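Local coordinates for tRNA (adenine(22)-N(1))-methyltransferase (Bacillus subtilis, PDB 6Q56), which methylates N1 of adenosine 22 in tRNA, using S-adenosyl-L-methionine as the methyl donor, at residues G20-D25 against G86-I91; A139-V144 against V157-D162; M176-F181 against E229-V234; Q207-A212 against Q219-L224. The protein carries 2 engineered substitutions. All blocks are in the same frame, centred on the assembly; numbering follows the deposited sequence.

Interaction 1 (G20-D25 against G86-I91); sequences GAVMAD and GEADAI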
# COMPACT_ATOMS: atom_id res chain seq x y z
N GLY A 20 -20.47 2.07 5.63
CA GLY A 20 -20.72 2.54 6.98
C GLY A 20 -19.49 2.51 7.86
O GLY A 20 -19.56 2.72 9.06
N ALA A 21 -18.35 2.24 7.25
CA ALA A 21 -17.12 2.16 8.01
C ALA A 21 -16.59 3.51 8.47
O ALA A 21 -16.83 4.53 7.84
CB ALA A 21 -16.05 1.45 7.20
N VAL A 22 -15.85 3.49 9.56
CA VAL A 22 -15.20 4.68 10.06
C VAL A 22 -13.79 4.45 9.55
O VAL A 22 -13.17 3.45 9.89
CB VAL A 22 -15.21 4.77 11.58
CG1 VAL A 22 -14.31 5.90 12.03
CG2 VAL A 22 -16.61 4.98 12.09
N MET A 23 -13.30 5.35 8.73
CA MET A 23 -11.99 5.20 8.15
C MET A 23 -10.99 6.22 8.64
O MET A 23 -11.35 7.33 8.99
CB MET A 23 -12.09 5.37 6.64
CG MET A 23 -12.85 6.61 6.26
SD MET A 23 -12.51 7.20 4.61
CE MET A 23 -10.73 7.20 4.66
N ALA A 24 -9.74 5.82 8.63
CA ALA A 24 -8.65 6.68 9.02
C ALA A 24 -7.71 6.73 7.84
O ALA A 24 -7.19 5.72 7.41
CB ALA A 24 -7.95 6.16 10.25
N ASP A 25 -7.50 7.93 7.32
CA ASP A 25 -6.61 8.13 6.20
C ASP A 25 -5.33 8.73 6.74
O ASP A 25 -5.31 9.87 7.18
CB ASP A 25 -7.25 9.06 5.17
CG ASP A 25 -6.45 9.13 3.88
OD1 ASP A 25 -5.62 8.24 3.64
OD2 ASP A 25 -6.67 10.08 3.11
N GLY A 86 -9.52 0.76 18.10
CA GLY A 86 -10.92 0.49 17.90
C GLY A 86 -11.74 1.69 17.48
O GLY A 86 -12.96 1.69 17.60
N GLU A 87 -11.07 2.71 16.98
CA GLU A 87 -11.76 3.91 16.54
C GLU A 87 -12.20 3.77 15.10
O GLU A 87 -13.31 4.13 14.74
CB GLU A 87 -10.87 5.12 16.72
CG GLU A 87 -11.57 6.43 16.45
CD GLU A 87 -10.79 7.61 16.97
OE1 GLU A 87 -9.55 7.52 17.06
OE2 GLU A 87 -11.42 8.63 17.28
N ALA A 88 -11.31 3.26 14.26
CA ALA A 88 -11.61 3.09 12.85
C ALA A 88 -11.80 1.64 12.44
O ALA A 88 -11.22 0.74 13.01
CB ALA A 88 -10.50 3.72 12.02
N ASP A 89 -12.64 1.45 11.44
CA ASP A 89 -12.94 0.12 10.93
C ASP A 89 -12.17 -0.16 9.64
O ASP A 89 -12.11 -1.29 9.18
CB ASP A 89 -14.43 0.02 10.67
CG ASP A 89 -15.23 0.13 11.93
OD1 ASP A 89 -14.87 -0.55 12.91
OD2 ASP A 89 -16.21 0.90 11.96
N ALA A 90 -11.60 0.88 9.08
CA ALA A 90 -10.83 0.76 7.87
C ALA A 90 -9.71 1.77 7.94
O ALA A 90 -9.89 2.86 8.46
CB ALA A 90 -11.69 1.02 6.65
N ILE A 91 -8.55 1.41 7.43
CA ILE A 91 -7.43 2.31 7.46
C ILE A 91 -6.80 2.40 6.08
O ILE A 91 -6.44 1.40 5.49
CB ILE A 91 -6.38 1.87 8.48
CG1 ILE A 91 -7.01 1.79 9.86
CG2 ILE A 91 -5.21 2.83 8.47
CD1 ILE A 91 -6.01 1.63 10.97

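Interaction 2 (A139-V144 against V157-D162); sequences ALIDEV and VAEAGD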
# COMPACT_ATOMS: atom_id res chain seq x y z
N ALA A 139 -4.54 -11.25 6.20
CA ALA A 139 -4.80 -11.97 4.98
C ALA A 139 -5.11 -10.96 3.88
O ALA A 139 -5.96 -10.10 4.04
CB ALA A 139 -5.96 -12.91 5.17
N LEU A 140 -4.43 -11.09 2.76
CA LEU A 140 -4.67 -10.21 1.64
C LEU A 140 -5.96 -10.69 1.01
O LEU A 140 -6.06 -11.84 0.61
CB LEU A 140 -3.55 -10.30 0.61
CG LEU A 140 -2.35 -9.39 0.79
CD1 LEU A 140 -1.18 -9.91 -0.02
CD2 LEU A 140 -2.71 -7.97 0.40
N ILE A 141 -6.94 -9.82 0.92
CA ILE A 141 -8.20 -10.22 0.33
C ILE A 141 -8.32 -9.76 -1.11
O ILE A 141 -9.17 -10.23 -1.84
CB ILE A 141 -9.40 -9.76 1.16
CG1 ILE A 141 -9.42 -8.24 1.30
CG2 ILE A 141 -9.35 -10.41 2.53
CD1 ILE A 141 -10.61 -7.74 2.07
N ASP A 142 -7.46 -8.84 -1.51
CA ASP A 142 -7.47 -8.36 -2.89
C ASP A 142 -6.31 -7.43 -3.16
O ASP A 142 -5.77 -6.80 -2.27
CB ASP A 142 -8.78 -7.68 -3.26
CG ASP A 142 -9.00 -7.61 -4.78
OD1 ASP A 142 -8.24 -8.26 -5.52
OD2 ASP A 142 -9.92 -6.92 -5.22
N GLU A 143 -5.96 -7.35 -4.43
CA GLU A 143 -4.89 -6.51 -4.91
C GLU A 143 -5.26 -6.01 -6.29
O GLU A 143 -5.89 -6.71 -7.05
CB GLU A 143 -3.60 -7.29 -5.08
CG GLU A 143 -2.93 -7.79 -3.83
CD GLU A 143 -1.67 -8.56 -4.15
OE1 GLU A 143 -1.71 -9.44 -5.02
OE2 GLU A 143 -0.64 -8.27 -3.53
N VAL A 144 -4.83 -4.80 -6.60
CA VAL A 144 -5.06 -4.24 -7.91
C VAL A 144 -3.80 -3.49 -8.31
O VAL A 144 -3.13 -2.90 -7.48
CB VAL A 144 -6.27 -3.29 -7.96
CG1 VAL A 144 -6.13 -2.17 -6.96
CG2 VAL A 144 -6.40 -2.69 -9.35
N VAL A 157 -5.21 -4.79 -0.20
CA VAL A 157 -6.31 -4.82 0.73
C VAL A 157 -6.16 -6.03 1.62
O VAL A 157 -6.02 -7.14 1.15
CB VAL A 157 -7.66 -4.90 0.02
CG1 VAL A 157 -8.78 -4.97 1.02
CG2 VAL A 157 -7.82 -3.73 -0.93
N ALA A 158 -6.18 -5.79 2.92
CA ALA A 158 -6.03 -6.86 3.87
C ALA A 158 -6.96 -6.74 5.06
O ALA A 158 -7.37 -5.66 5.44
CB ALA A 158 -4.59 -6.93 4.35
N GLU A 159 -7.28 -7.89 5.63
CA GLU A 159 -8.14 -8.01 6.80
C GLU A 159 -7.66 -9.20 7.61
O GLU A 159 -6.91 -10.02 7.10
CB GLU A 159 -9.59 -8.23 6.38
CG GLU A 159 -10.34 -6.97 6.00
CD GLU A 159 -11.72 -7.24 5.47
OE1 GLU A 159 -12.15 -8.40 5.45
OE2 GLU A 159 -12.39 -6.28 5.07
N ALA A 160 -8.09 -9.32 8.86
CA ALA A 160 -7.67 -10.46 9.64
C ALA A 160 -8.16 -11.71 8.92
O ALA A 160 -9.27 -11.73 8.42
CB ALA A 160 -8.23 -10.40 11.05
N GLY A 161 -7.32 -12.73 8.88
CA GLY A 161 -7.66 -13.97 8.23
C GLY A 161 -6.47 -14.89 8.14
O GLY A 161 -5.50 -14.74 8.86
N ASP A 162 -6.56 -15.86 7.23
CA ASP A 162 -5.51 -16.84 7.01
C ASP A 162 -4.51 -16.29 6.02
O ASP A 162 -4.77 -16.25 4.83
CB ASP A 162 -6.13 -18.14 6.50
CG ASP A 162 -5.10 -19.18 6.13
OD1 ASP A 162 -3.90 -18.97 6.34
OD2 ASP A 162 -5.52 -20.22 5.61

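Interaction 3 (M176-F181 against E229-V234); sequences MLVGPF and ELLKEV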
# COMPACT_ATOMS: atom_id res chain seq x y z
N MET A 176 5.00 -12.37 -2.33
CA MET A 176 5.24 -11.19 -1.53
C MET A 176 5.85 -10.04 -2.32
O MET A 176 5.62 -8.88 -2.01
CB MET A 176 6.13 -11.52 -0.35
CG MET A 176 5.48 -12.44 0.65
SD MET A 176 6.35 -12.41 2.21
CE MET A 176 5.32 -13.49 3.17
N LEU A 177 6.63 -10.37 -3.34
CA LEU A 177 7.28 -9.36 -4.14
C LEU A 177 6.38 -8.75 -5.20
O LEU A 177 6.29 -7.55 -5.32
CB LEU A 177 8.52 -9.93 -4.82
CG LEU A 177 9.22 -8.93 -5.72
CD1 LEU A 177 9.82 -7.80 -4.91
CD2 LEU A 177 10.28 -9.61 -6.56
N VAL A 178 5.72 -9.59 -5.98
CA VAL A 178 4.89 -9.08 -7.05
C VAL A 178 3.40 -9.04 -6.74
O VAL A 178 2.66 -8.36 -7.43
CB VAL A 178 5.12 -9.89 -8.34
CG1 VAL A 178 6.59 -9.88 -8.70
CG2 VAL A 178 4.63 -11.31 -8.18
N GLY A 179 2.97 -9.74 -5.71
CA GLY A 179 1.57 -9.76 -5.36
C GLY A 179 0.93 -11.06 -5.78
O GLY A 179 0.89 -11.40 -6.96
N PRO A 180 0.42 -11.81 -4.82
CA PRO A 180 -0.22 -13.09 -5.13
C PRO A 180 -1.41 -12.95 -6.06
O PRO A 180 -1.53 -13.71 -7.00
CB PRO A 180 -0.65 -13.62 -3.76
CG PRO A 180 -0.65 -12.44 -2.86
CD PRO A 180 0.36 -11.49 -3.38
N PHE A 181 -2.28 -11.99 -5.78
CA PHE A 181 -3.45 -11.78 -6.62
C PHE A 181 -2.99 -11.22 -7.95
O PHE A 181 -3.43 -11.67 -9.00
CB PHE A 181 -4.41 -10.79 -5.97
CG PHE A 181 -5.18 -11.36 -4.82
CD1 PHE A 181 -6.34 -12.05 -5.03
CD2 PHE A 181 -4.73 -11.19 -3.53
CE1 PHE A 181 -7.05 -12.58 -3.97
CE2 PHE A 181 -5.43 -11.71 -2.46
CZ PHE A 181 -6.59 -12.41 -2.68
N GLU A 229 15.40 -15.15 -11.50
CA GLU A 229 14.67 -16.40 -11.62
C GLU A 229 13.27 -16.23 -11.09
O GLU A 229 12.30 -16.69 -11.69
CB GLU A 229 15.38 -17.53 -10.88
CG GLU A 229 14.53 -18.77 -10.68
CD GLU A 229 14.13 -19.43 -11.98
OE1 GLU A 229 14.86 -19.29 -12.98
OE2 GLU A 229 13.09 -20.09 -12.00
N LEU A 230 13.17 -15.55 -9.96
CA LEU A 230 11.90 -15.28 -9.31
C LEU A 230 10.95 -14.57 -10.26
O LEU A 230 9.81 -14.98 -10.45
CB LEU A 230 12.11 -14.43 -8.07
CG LEU A 230 10.95 -14.40 -7.09
CD1 LEU A 230 11.42 -13.82 -5.76
CD2 LEU A 230 9.80 -13.60 -7.65
N LEU A 231 11.44 -13.49 -10.86
CA LEU A 231 10.65 -12.73 -11.79
C LEU A 231 10.33 -13.55 -13.03
O LEU A 231 9.24 -13.48 -13.57
CB LEU A 231 11.37 -11.44 -12.18
CG LEU A 231 11.48 -10.43 -11.05
CD1 LEU A 231 12.20 -9.18 -11.52
CD2 LEU A 231 10.11 -10.10 -10.49
N LYS A 232 11.29 -14.35 -13.47
CA LYS A 232 11.08 -15.17 -14.64
C LYS A 232 9.91 -16.13 -14.43
O LYS A 232 9.16 -16.39 -15.34
CB LYS A 232 12.35 -15.95 -14.98
CG LYS A 232 12.23 -16.78 -16.24
CD LYS A 232 13.51 -17.54 -16.55
CE LYS A 232 13.25 -18.62 -17.59
NZ LYS A 232 14.50 -19.18 -18.16
N GLU A 233 9.77 -16.62 -13.21
CA GLU A 233 8.70 -17.55 -12.87
C GLU A 233 7.33 -16.89 -12.81
O GLU A 233 6.32 -17.56 -12.88
CB GLU A 233 9.00 -18.24 -11.53
CG GLU A 233 10.24 -19.12 -11.54
CD GLU A 233 10.60 -19.66 -10.17
OE1 GLU A 233 9.93 -19.30 -9.18
OE2 GLU A 233 11.57 -20.44 -10.08
N VAL A 234 7.29 -15.57 -12.68
CA VAL A 234 6.01 -14.88 -12.60
C VAL A 234 5.51 -14.29 -13.91
O VAL A 234 4.35 -13.94 -14.02
CB VAL A 234 6.03 -13.76 -11.56
CG1 VAL A 234 6.21 -14.32 -10.17
CG2 VAL A 234 7.11 -12.76 -11.88

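Interaction 4 (Q207-A212 against Q219-L224); sequences QISQAA and QKLKEL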
# COMPACT_ATOMS: atom_id res chain seq x y z
N GLN A 207 26.30 -6.10 -15.40
CA GLN A 207 27.15 -4.97 -15.05
C GLN A 207 28.13 -5.38 -13.96
O GLN A 207 29.31 -5.07 -14.02
CB GLN A 207 26.28 -3.79 -14.62
CG GLN A 207 27.01 -2.63 -13.98
CD GLN A 207 26.04 -1.57 -13.49
OE1 GLN A 207 25.26 -1.03 -14.26
NE2 GLN A 207 26.08 -1.29 -12.19
N ILE A 208 27.63 -6.08 -12.95
CA ILE A 208 28.48 -6.53 -11.86
C ILE A 208 29.33 -7.70 -12.33
O ILE A 208 30.39 -7.96 -11.79
CB ILE A 208 27.65 -6.91 -10.63
CG1 ILE A 208 27.02 -5.66 -10.02
CG2 ILE A 208 28.51 -7.62 -9.60
CD1 ILE A 208 26.20 -5.93 -8.79
N SER A 209 28.85 -8.41 -13.34
CA SER A 209 29.56 -9.55 -13.87
C SER A 209 30.90 -9.15 -14.47
O SER A 209 31.90 -9.80 -14.25
CB SER A 209 28.73 -10.24 -14.95
OG SER A 209 27.49 -10.68 -14.45
N GLN A 210 30.90 -8.05 -15.21
CA GLN A 210 32.11 -7.56 -15.85
C GLN A 210 33.06 -6.94 -14.85
O GLN A 210 34.24 -6.80 -15.11
CB GLN A 210 31.77 -6.53 -16.93
CG GLN A 210 30.72 -7.02 -17.91
CD GLN A 210 31.09 -8.34 -18.55
OE1 GLN A 210 32.15 -8.48 -19.15
NE2 GLN A 210 30.21 -9.32 -18.42
N ALA A 211 32.54 -6.57 -13.69
CA ALA A 211 33.37 -5.97 -12.66
C ALA A 211 34.26 -7.00 -11.99
O ALA A 211 34.35 -8.14 -12.43
CB ALA A 211 32.50 -5.26 -11.63
N ALA A 212 34.91 -6.58 -10.92
CA ALA A 212 35.83 -7.43 -10.17
C ALA A 212 35.20 -8.70 -9.65
O ALA A 212 34.03 -8.73 -9.29
CB ALA A 212 36.43 -6.65 -9.01
N GLN A 219 28.31 -12.18 -4.22
CA GLN A 219 27.15 -12.23 -3.35
C GLN A 219 26.05 -11.37 -3.97
O GLN A 219 24.89 -11.75 -3.97
CB GLN A 219 27.47 -11.75 -1.94
CG GLN A 219 27.62 -12.88 -0.93
CD GLN A 219 26.39 -13.77 -0.89
OE1 GLN A 219 26.50 -15.00 -0.86
NE2 GLN A 219 25.21 -13.17 -0.90
N LYS A 220 26.44 -10.22 -4.51
CA LYS A 220 25.50 -9.31 -5.14
C LYS A 220 24.88 -9.95 -6.37
O LYS A 220 23.74 -9.69 -6.71
CB LYS A 220 26.19 -8.01 -5.55
CG LYS A 220 26.52 -7.07 -4.40
CD LYS A 220 27.31 -5.87 -4.88
CE LYS A 220 27.54 -4.85 -3.77
NZ LYS A 220 28.18 -5.46 -2.58
N LEU A 221 25.64 -10.81 -7.03
CA LEU A 221 25.16 -11.49 -8.21
C LEU A 221 24.18 -12.59 -7.84
O LEU A 221 23.16 -12.77 -8.49
CB LEU A 221 26.32 -12.06 -9.01
CG LEU A 221 27.18 -11.03 -9.74
CD1 LEU A 221 28.58 -11.56 -9.94
CD2 LEU A 221 26.56 -10.61 -11.06
N LYS A 222 24.48 -13.31 -6.77
CA LYS A 222 23.62 -14.39 -6.31
C LYS A 222 22.21 -13.88 -6.06
O LYS A 222 21.23 -14.54 -6.38
CB LYS A 222 24.16 -15.03 -5.04
CG LYS A 222 23.30 -16.18 -4.54
CD LYS A 222 23.77 -16.76 -3.22
CE LYS A 222 22.73 -17.72 -2.65
NZ LYS A 222 23.18 -18.38 -1.40
N GLU A 223 22.11 -12.69 -5.48
CA GLU A 223 20.82 -12.10 -5.17
C GLU A 223 20.10 -11.61 -6.41
O GLU A 223 18.89 -11.70 -6.49
CB GLU A 223 20.98 -10.98 -4.17
CG GLU A 223 21.55 -11.45 -2.85
CD GLU A 223 21.78 -10.32 -1.88
OE1 GLU A 223 21.86 -9.16 -2.33
OE2 GLU A 223 21.86 -10.58 -0.67
N LEU A 224 20.86 -11.11 -7.37
CA LEU A 224 20.26 -10.64 -8.61
C LEU A 224 19.70 -11.85 -9.34
O LEU A 224 18.60 -11.81 -9.86
CB LEU A 224 21.30 -9.92 -9.46
CG LEU A 224 21.77 -8.60 -8.88
CD1 LEU A 224 22.98 -8.06 -9.63
CD2 LEU A 224 20.64 -7.61 -8.91

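Interaction 1 (G20-D25 against G86-I91)
Val22 lays its CG1 methyl over the backbone of the neighbouring segment, 3.4 Å from Glu87 O. With CG1 anti to the backbone N (chi1 170°), the CG2 branch is left beside Asp89, whose side chain crosses that of Val22. The acid end of Glu87 turns to Arg75, with which it forms a salt bridge.

The backbone of Val22 does the gripping: its carbonyl O accepts two successive N-H groups, from Asp89 N at 2.6 Å and from Ala90 N at 3.1 Å. The first donor lies in the carbonyl plane and the second is tilted 25° from it, so the two share one oxygen from different directions. One step on, Ala90 O takes the N-H of Ala24 (N to O 3.0 Å), which, with the bonds to Val22 O, is in keeping with the parallel pairing of Met23 with Ala90 and of Ala24 with Ile91. On the face carrying Ala24, its CB meets Ala88 CB at 3.9 Å; on the other, Met23 CB and Ala90 CB are 4.4 Å apart, and Met23 runs on to Ala37 of helix 32-39.

These strands, 21-26 and 90-96, are neighbours at the middle of a sheet ordered as in class I methyltransferases. The chemistry implies that the three backbone bonds carry the pairing, while the alanine methyls add only light contacts.

Interaction 2 (A139-V144 against V157-D162)
Ile141 has CG1 between its backbone N and carbonyl carbon (chi1 60°), and Val157 has CG1 anti to its N (chi1 178°); these torsions put the two CG1 atoms on facing sides. Ile141 CG1 and Val157 CG1 are 3.3 Å apart, closer than two carbons normally pack. Beyond them, Ile141 CD1 lies 3.6 Å from Glu159 CD, against a carboxylate that Arg117 holds in a salt bridge. An alanine at Ile141 would probably open a gap beside Val157 CG1 and leave the Glu159 carboxylate without the methyl that packs on it.

The close approach occurs at an irregularity of the backbone. Two residues, Ile141 and Asp142, stand opposite the single Val157, which makes a classic beta bulge: Val157 O accepts Ile141 N at 2.8 Å and, weakly, Asp142 N at 3.5 Å, while Val157 N bonds to Asp142 O at 2.9 Å. Regular antiparallel pairing precedes the bulge, with Ala139 N to Glu159 O at 2.8 Å.

The two strands form a hairpin at one margin of the sheet, and strand 151-159 is flanked on its other side by strand 117-122. Leu140 and Ala158 share the opposite face from Val157, and both touch Leu133 of helix 127-135; Leu140 also packs on Pro180 and Phe181 of helix 180-185.

Interaction 3 (M176-F181 against E229-V234)
Leu231 pushes its CD2 methyl into the notch between two neighbouring side chains of the other helix. It lies 4.0 Å from Leu177 CD2 and equally 4.0 Å from Val178 CG1, and those two methyls are themselves 4.3 Å apart, so the three form a nearly even triangle. The fit is reciprocal: Leu177 CD2 comes down over the cleft between the leucines of the 229-234 segment, with Leu230 CD2 at 4.2 Å on the far flank. The side chains of Leu177 and Leu231 cross at about a right angle, and the one CD2 of Leu231 touches both walls of the notch.

Val178 works as a fork. Its CG1 prong closes one wall of the notch, and CG2 reaches out to meet Val234 CG1 tip to tip at 3.9 Å. The second prong lies between the backbone N and the carbonyl carbon (chi1 to CG1 is -55°), and this places the fork across Leu231 and Val234, residues nearly one helical turn apart. All four meetings are between methyl groups, and the nearest CA atoms, of Val178 and Val234, are still 8.1 Å apart: the side chains alone span the distance.

Just past Val178, Gly179 leaves the helix with positive phi and stands at the N-cap of the next, so the contact is made by the last turn of helix 172-178. Helix 215-234 thus meets helix 172-178, with helix 188-210 touching both sides of the contact: Phe190 and Trp194 pack on Val178, Trp194 and Leu198 on Leu231. Behind Leu177 lies Val127 of helix 127-135.

Interaction 4 (Q207-A212 against Q219-L224)
Ile208 and Leu221 lie side by side, their side chains pointing opposite ways. The CG2 branch of Ile208, anti to its own backbone N, lies against the branch point of Leu221, with CG2 to CG at 3.7 Å. Leu221 CD2 stands 3.9 Å from Ile208 CB and 3.5 Å from Ser209 OG. That hydroxyl is engaged with Tyr205 O one turn back, so the methyl meets an oxygen whose bonding is already provided for.

The other branch of Ile208 points to different neighbours. CG1 is anti to the carbonyl carbon (chi1 -69°), and the chain extends beyond it to carry CD1 between two residues of the opposing helix: Lys220 CB at 3.9 Å and Leu224 CD1 at 4.0 Å. Lys220 crosses Ile208 at about a right angle and gives only its aliphatic portion, its amine leading away; Leu224 crosses obliquely and packs as well on Thr201, Ile204 and Tyr205.

An alanine at Ile208 would probably leave Leu224 CD1 and the Lys220 methylenes without the CD1 methyl they meet, and Leu221 CG without the CG2 it packs on.

The two helices run roughly antiparallel as a helical hairpin, and this contact lies near its turn, with the CA atoms of Ile208 and Leu221 7.0 Å apart. Its chemistry is apolar burial at a partly open site: branched carbon groups interlock, while the hydroxyl and the amine sit at the border, which implies that shape and hydrophobicity hold the helices together here.

Interactions 1, 2 and 3 follow one another in series along the chain. Interactions 1 and 2 lie in one mixed sheet, their centres 16 Å apart: the first joins two central parallel strands, the second the antiparallel hairpin at one margin. Interaction 2 touches interaction 3, 17 Å away between centres, where Glu143 and Leu140 meet Phe181, so the sheet edge rests against the helices that come next in the chain. The centres of interactions 3 and 4 are 21 Å apart. Both use helix 215-234, and interaction 4 is nested within the loop that interaction 3 closes. Interactions 1 and 4, 46 Å apart between centres, mark the extremes of a route from the Rossmann-like catalytic fold to the outlying helical hairpin.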